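Nigritoxine (PDB 5M41) is a bacterial toxin of Vibrio nigripulchritudo that acts on crustaceans and insects and has a fold not known before. Local coordinates at residues N597-E602 and I649-D654. Numbering follows the deposited sequence.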
loop_
_atom_site.group_PDB
_atom_site.type_symbol
_atom_site.label_atom_id
_atom_site.label_comp_id
_atom_site.label_asym_id
_atom_site.label_seq_id
_atom_site.Cartn_x
_atom_site.Cartn_y
_atom_site.Cartn_z
ATOM N N ASN A 597 -25.359 23.569 -32.874
ATOM C CA ASN A 597 -24.307 22.795 -32.234
ATOM C C ASN A 597 -23.881 23.466 -30.933
ATOM O O ASN A 597 -23.576 24.660 -30.927
ATOM C CB ASN A 597 -23.118 22.662 -33.172
ATOM C CG ASN A 597 -22.067 21.687 -32.665
ATOM O OD1 ASN A 597 -22.301 20.899 -31.735
ATOM N ND2 ASN A 597 -20.891 21.723 -33.299
ATOM N N HIS A 598 -23.911 22.726 -29.826
ATOM C CA HIS A 598 -23.513 23.301 -28.521
ATOM C C HIS A 598 -23.102 22.237 -27.543
ATOM O O HIS A 598 -23.497 21.074 -27.682
ATOM C CB HIS A 598 -24.635 24.151 -27.921
ATOM C CG HIS A 598 -25.877 23.365 -27.570
ATOM N ND1 HIS A 598 -26.802 23.006 -28.505
ATOM C CD2 HIS A 598 -26.333 22.866 -26.350
ATOM C CE1 HIS A 598 -27.795 22.310 -27.905
ATOM N NE2 HIS A 598 -27.509 22.230 -26.586
ATOM N N LEU A 599 -22.295 22.635 -26.555
ATOM C CA LEU A 599 -21.852 21.745 -25.473
ATOM C C LEU A 599 -22.750 21.972 -24.266
ATOM O O LEU A 599 -23.095 23.120 -23.940
ATOM C CB LEU A 599 -20.382 22.007 -25.093
ATOM C CG LEU A 599 -19.757 21.027 -24.074
ATOM C CD1 LEU A 599 -18.307 20.741 -24.424
ATOM C CD2 LEU A 599 -19.900 21.517 -22.626
ATOM N N THR A 600 -23.127 20.886 -23.610
ATOM C CA THR A 600 -23.992 20.967 -22.447
ATOM C C THR A 600 -23.301 20.405 -21.229
ATOM O O THR A 600 -22.744 19.315 -21.279
ATOM C CB THR A 600 -25.305 20.200 -22.664
ATOM O OG1 THR A 600 -26.076 20.913 -23.628
ATOM C CG2 THR A 600 -26.120 20.111 -21.361
ATOM N N LEU A 601 -23.341 21.184 -20.157
ATOM C CA LEU A 601 -22.899 20.754 -18.852
ATOM C C LEU A 601 -24.125 20.291 -18.075
ATOM O O LEU A 601 -25.110 21.029 -17.962
ATOM C CB LEU A 601 -22.224 21.927 -18.112
ATOM C CG LEU A 601 -21.906 21.663 -16.633
ATOM C CD1 LEU A 601 -20.847 20.562 -16.468
ATOM C CD2 LEU A 601 -21.497 22.957 -15.934
ATOM N N GLU A 602 -24.038 19.083 -17.533
ATOM C CA GLU A 602 -25.111 18.476 -16.770
ATOM C C GLU A 602 -25.100 18.976 -15.308
ATOM O O GLU A 602 -24.517 18.348 -14.417
ATOM C CB GLU A 602 -24.984 16.956 -16.862
ATOM C CG GLU A 602 -25.186 16.415 -18.273
ATOM C CD GLU A 602 -24.391 15.138 -18.545
ATOM O OE1 GLU A 602 -24.140 14.363 -17.603
ATOM O OE2 GLU A 602 -24.010 14.901 -19.711
ATOM N N ILE A 649 -26.534 23.701 -18.430
ATOM C CA ILE A 649 -25.760 24.877 -18.776
ATOM C C ILE A 649 -25.168 24.642 -20.172
ATOM O O ILE A 649 -24.704 23.554 -20.458
ATOM C CB ILE A 649 -24.631 25.040 -17.726
ATOM C CG1 ILE A 649 -25.186 25.735 -16.472
ATOM C CG2 ILE A 649 -23.439 25.778 -18.294
ATOM C CD1 ILE A 649 -24.325 25.629 -15.226
ATOM N N HIS A 650 -25.193 25.659 -21.030
ATOM C CA HIS A 650 -24.793 25.497 -22.435
ATOM C C HIS A 650 -23.687 26.422 -22.853
ATOM O O HIS A 650 -23.663 27.595 -22.470
ATOM C CB HIS A 650 -26.009 25.680 -23.357
ATOM C CG HIS A 650 -27.217 24.859 -22.946
ATOM N ND1 HIS A 650 -27.261 23.516 -23.074
ATOM C CD2 HIS A 650 -28.439 25.242 -22.372
ATOM C CE1 HIS A 650 -28.451 23.056 -22.606
ATOM N NE2 HIS A 650 -29.170 24.114 -22.191
ATOM N N PHE A 651 -22.759 25.890 -23.641
ATOM C CA PHE A 651 -21.680 26.659 -24.247
ATOM C C PHE A 651 -21.749 26.443 -25.755
ATOM O O PHE A 651 -22.121 25.362 -26.213
ATOM C CB PHE A 651 -20.319 26.125 -23.812
ATOM C CG PHE A 651 -20.013 26.274 -22.343
ATOM C CD1 PHE A 651 -19.150 27.275 -21.904
ATOM C CD2 PHE A 651 -20.477 25.344 -21.420
ATOM C CE1 PHE A 651 -18.814 27.387 -20.559
ATOM C CE2 PHE A 651 -20.140 25.443 -20.073
ATOM C CZ PHE A 651 -19.307 26.469 -19.646
ATOM N N ARG A 652 -21.373 27.448 -26.534
ATOM C CA ARG A 652 -21.365 27.313 -28.006
ATOM C C ARG A 652 -20.289 28.221 -28.586
ATOM O O ARG A 652 -19.829 29.136 -27.896
ATOM C CB ARG A 652 -22.750 27.607 -28.626
ATOM C CG ARG A 652 -23.653 28.457 -27.740
ATOM C CD ARG A 652 -24.981 28.880 -28.343
ATOM N NE ARG A 652 -25.806 27.776 -28.818
ATOM C CZ ARG A 652 -26.708 27.118 -28.097
ATOM N NH1 ARG A 652 -26.915 27.411 -26.835
ATOM N NH2 ARG A 652 -27.396 26.143 -28.656
ATOM N N THR A 653 -19.875 27.964 -29.826
ATOM C CA THR A 653 -18.877 28.817 -30.466
ATOM C C THR A 653 -19.560 30.068 -30.990
ATOM O O THR A 653 -20.783 30.080 -31.222
ATOM C CB THR A 653 -18.168 28.128 -31.643
ATOM O OG1 THR A 653 -19.112 27.922 -32.704
ATOM C CG2 THR A 653 -17.587 26.782 -31.228
ATOM N N ASP A 654 -18.772 31.116 -31.190
ATOM C CA ASP A 654 -19.279 32.317 -31.829
ATOM C C ASP A 654 -19.898 32.069 -33.226
ATOM O O ASP A 654 -20.980 32.591 -33.532
ATOM C CB ASP A 654 -18.185 33.381 -31.909
ATOM C CG ASP A 654 -18.694 34.671 -32.494
ATOM O OD1 ASP A 654 -19.451 35.375 -31.796
ATOM O OD2 ASP A 654 -18.366 34.952 -33.665
HETATM O O HOH W 1 -20.920 25.603 -30.904
HETATM O O HOH W 2 -25.262 26.924 -31.226
#
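Strands 597-601 and 649-652 run antiparallel as the fourth and fifth strands of a six-stranded sheet, flanked by 583-589 and 713-715. Four backbone hydrogen bonds join them: L599 and F651 exchange one pair, L601 and I649 another. All four lie in the carbonyl planes, and the straightest, I649 N to L601 O, reaches 177° at the hydrogen. Past L599 the direct bonding gives way to water: N597 O accepts from two waters, one also taking T653 N, the other R652 NE at 2.6 Å, in the guanidinium plane.

The apolar face carries L599, L601, I649 and F651, packed beside their cross-strand neighbours. L601 CB lies 4.0 Å from I649 CB, and L599 CD2 meets F651 CD2 at 4.1 Å. Helix 719-731 packs Y721, M722 and L725 against L601, I649 and F651, while L599 meets V583 and M705.

H598, T600, H650 and R652 occupy the other face. T600 OG1 and H650 ND1 share a hydrogen bond of 2.9 Å, the hydroxyl lying in the imidazole plane. H598, with CG in the crowded position between backbone N and carbonyl carbon (chi1 65°), stands between H650 and R652. Its CD2 comes 3.5 Å from H650 ND1, the rings steeply inclined at 82°; on the R652 side, H598 CB sits over one guanidinium face. H598 ND1 comes within 3.2 Å of R652 NH2, but at an angle too poor for a hydrogen bond; ND1 is instead hydrogen-bonded to N596 O, and R652 NH1 forms a salt bridge with D715.

A proton on H598 ND1 fits that bond to N596, and the nearby guanidinium would probably disfavour a second proton, keeping H598 neutral.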